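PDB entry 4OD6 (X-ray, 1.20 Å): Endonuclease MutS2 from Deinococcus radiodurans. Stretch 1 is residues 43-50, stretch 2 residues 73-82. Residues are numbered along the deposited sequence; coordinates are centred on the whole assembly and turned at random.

Stretch 1, residues 43-50: LRVVHGKG
Stretch 2 (73-82) DAEANQGGHG

Stretch 1 is strand from Leu 43 to Val 46, then loop; stretch 2 is mostly loop, ending as 3-10 at His 81 and Gly 82. Both run in broadly the same direction; CA atoms lie 8.1 Å apart at Arg 44 and Ala 74, 4.0 Å at Gly 48 and Gly 82. The contact buries 340 Å².

Ala 74 CB points toward Arg 44, 4.2 Å from NH1. Glu 75 O accepts from Gln 78 N (3.0 Å) and Gly 80 N (3.1 Å); Gln 78 O lies at the edge of the Arg 44 guanidinium. Arg 44 (chi1 m, chi2 t, chi3 p, chi4 89°) donates from NH1 to Gln 78 O at 2.8 Å and 158°, and weakly from NH2 at 3.2 Å. Water 1 O accepts from Arg 44 NH1 (2.8 Å) and donates to Gln 78 OE1 (3.2 Å).

At Gly 79 (phi/psi 108/-15) a CB would jam against the preceding carbonyl O, which by itself calls for glycine. His 81 O lies 3.2 Å from CE1 at the His 47 ring edge. Gly 82 O accepts from Gly 48 N (2.9 Å, 148°) and weakly from His 47 N (3.2 Å); Lys 49 (mttt) CG lies 3.7 Å from Gly 82 N. His 47 (chi1 p, chi2 63°) donates ND1 to Gly 48 O at 2.9 Å.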

# COMPACT_ATOMS: atom_id res chain seq x y z
N LEU A 43 3.96 1.70 -5.84
CA LEU A 43 4.35 1.43 -4.45
C LEU A 43 4.01 0.03 -4.03
O LEU A 43 2.97 -0.46 -4.35
CB LEU A 43 3.65 2.36 -3.49
CG LEU A 43 3.77 3.81 -3.77
CD1 LEU A 43 3.18 4.56 -2.61
CD2 LEU A 43 5.19 4.26 -4.05
N ARG A 44 4.90 -0.59 -3.27
CA ARG A 44 4.67 -1.90 -2.67
C ARG A 44 4.40 -1.70 -1.17
O ARG A 44 5.27 -1.27 -0.42
CB ARG A 44 5.86 -2.86 -2.82
CG ARG A 44 5.94 -3.54 -4.15
CD ARG A 44 7.19 -4.39 -4.26
NE ARG A 44 7.41 -5.36 -3.20
CZ ARG A 44 6.95 -6.61 -3.18
NH1 ARG A 44 6.22 -7.06 -4.15
NH2 ARG A 44 7.26 -7.35 -2.15
N VAL A 45 3.19 -2.01 -0.77
CA VAL A 45 2.75 -1.85 0.61
C VAL A 45 2.79 -3.21 1.27
O VAL A 45 1.96 -4.07 1.05
CB VAL A 45 1.33 -1.25 0.66
CG1 VAL A 45 0.89 -1.01 2.10
CG2 VAL A 45 1.27 0.03 -0.13
N VAL A 46 3.79 -3.36 2.13
CA VAL A 46 4.06 -4.58 2.86
C VAL A 46 3.33 -4.56 4.19
O VAL A 46 3.84 -4.06 5.18
CB VAL A 46 5.60 -4.81 3.03
CG1 VAL A 46 5.86 -6.18 3.64
CG2 VAL A 46 6.28 -4.65 1.67
N HIS A 47 2.12 -5.13 4.19
CA HIS A 47 1.29 -5.17 5.39
C HIS A 47 1.21 -6.52 6.07
O HIS A 47 0.76 -6.59 7.16
CB HIS A 47 -0.14 -4.63 5.15
CG HIS A 47 -0.77 -5.15 3.90
ND1 HIS A 47 -1.04 -6.50 3.71
CD2 HIS A 47 -1.09 -4.54 2.75
CE1 HIS A 47 -1.54 -6.66 2.50
NE2 HIS A 47 -1.57 -5.49 1.89
N GLY A 48 1.60 -7.58 5.39
CA GLY A 48 1.55 -8.91 5.95
C GLY A 48 0.17 -9.51 5.77
O GLY A 48 -0.78 -8.83 5.41
N LYS A 49 0.06 -10.81 6.05
CA LYS A 49 -1.23 -11.50 5.92
C LYS A 49 -2.03 -11.60 7.23
O LYS A 49 -3.18 -11.15 7.27
CB LYS A 49 -1.00 -12.91 5.37
CG LYS A 49 -0.41 -12.94 3.97
CD LYS A 49 -0.23 -14.36 3.46
CE LYS A 49 0.44 -14.37 2.10
NZ LYS A 49 0.76 -15.75 1.63
N GLY A 50 -1.44 -12.12 8.30
CA GLY A 50 -2.10 -12.10 9.59
C GLY A 50 -3.52 -12.64 9.58
O GLY A 50 -3.69 -13.67 8.99
N ASP A 73 -3.38 -7.06 -5.36
CA ASP A 73 -2.45 -7.96 -4.69
C ASP A 73 -1.20 -8.07 -5.50
O ASP A 73 -1.21 -7.97 -6.69
CB ASP A 73 -3.03 -9.38 -4.62
CG ASP A 73 -4.26 -9.47 -3.81
OD1 ASP A 73 -4.40 -8.80 -2.85
OD2 ASP A 73 -5.13 -10.31 -4.13
N ALA A 74 -0.10 -8.29 -4.82
CA ALA A 74 1.11 -8.66 -5.48
C ALA A 74 0.97 -10.06 -6.07
O ALA A 74 0.16 -10.80 -5.66
CB ALA A 74 2.29 -8.62 -4.53
N GLU A 75 1.87 -10.34 -6.98
CA GLU A 75 2.02 -11.65 -7.61
C GLU A 75 2.46 -12.61 -6.54
O GLU A 75 2.99 -12.21 -5.53
CB GLU A 75 3.06 -11.60 -8.72
CG GLU A 75 2.68 -10.69 -9.87
CD GLU A 75 1.50 -11.21 -10.66
OE1 GLU A 75 1.16 -10.63 -11.72
OE2 GLU A 75 0.91 -12.21 -10.24
N ALA A 76 2.24 -13.87 -6.81
CA ALA A 76 2.47 -14.91 -5.84
C ALA A 76 3.89 -14.96 -5.42
O ALA A 76 4.14 -15.20 -4.28
CB ALA A 76 2.04 -16.27 -6.37
N ASN A 77 4.79 -14.73 -6.36
CA ASN A 77 6.22 -14.78 -6.14
C ASN A 77 6.75 -13.56 -5.41
O ASN A 77 7.90 -13.51 -5.07
CB ASN A 77 6.94 -14.91 -7.48
CG ASN A 77 6.53 -13.83 -8.43
OD1 ASN A 77 5.36 -13.69 -8.73
ND2 ASN A 77 7.48 -13.02 -8.86
N GLN A 78 5.91 -12.57 -5.23
CA GLN A 78 6.34 -11.30 -4.67
C GLN A 78 5.50 -10.80 -3.53
O GLN A 78 5.34 -9.60 -3.38
CB GLN A 78 6.46 -10.28 -5.76
CG GLN A 78 7.25 -10.86 -6.92
CD GLN A 78 7.74 -9.84 -7.90
OE1 GLN A 78 7.17 -8.77 -8.08
NE2 GLN A 78 8.84 -10.18 -8.56
N GLY A 79 5.07 -11.72 -2.69
CA GLY A 79 4.38 -11.43 -1.44
C GLY A 79 2.92 -11.73 -1.41
O GLY A 79 2.33 -11.75 -0.35
N GLY A 80 2.33 -11.92 -2.56
CA GLY A 80 0.94 -12.28 -2.63
C GLY A 80 0.05 -11.31 -1.88
O GLY A 80 0.20 -10.11 -1.99
N HIS A 81 -0.84 -11.89 -1.10
CA HIS A 81 -1.86 -11.19 -0.35
C HIS A 81 -1.27 -10.38 0.78
O HIS A 81 -1.97 -9.65 1.36
CB HIS A 81 -2.93 -12.16 0.23
CG HIS A 81 -3.98 -12.55 -0.76
ND1 HIS A 81 -5.28 -12.81 -0.41
CD2 HIS A 81 -3.91 -12.72 -2.10
CE1 HIS A 81 -5.98 -13.12 -1.48
NE2 HIS A 81 -5.17 -13.07 -2.52
N GLY A 82 -0.02 -10.58 1.12
CA GLY A 82 0.62 -9.81 2.17
C GLY A 82 1.21 -8.49 1.69
O GLY A 82 1.71 -7.73 2.45
O HOH W 1 5.81 -6.12 -6.78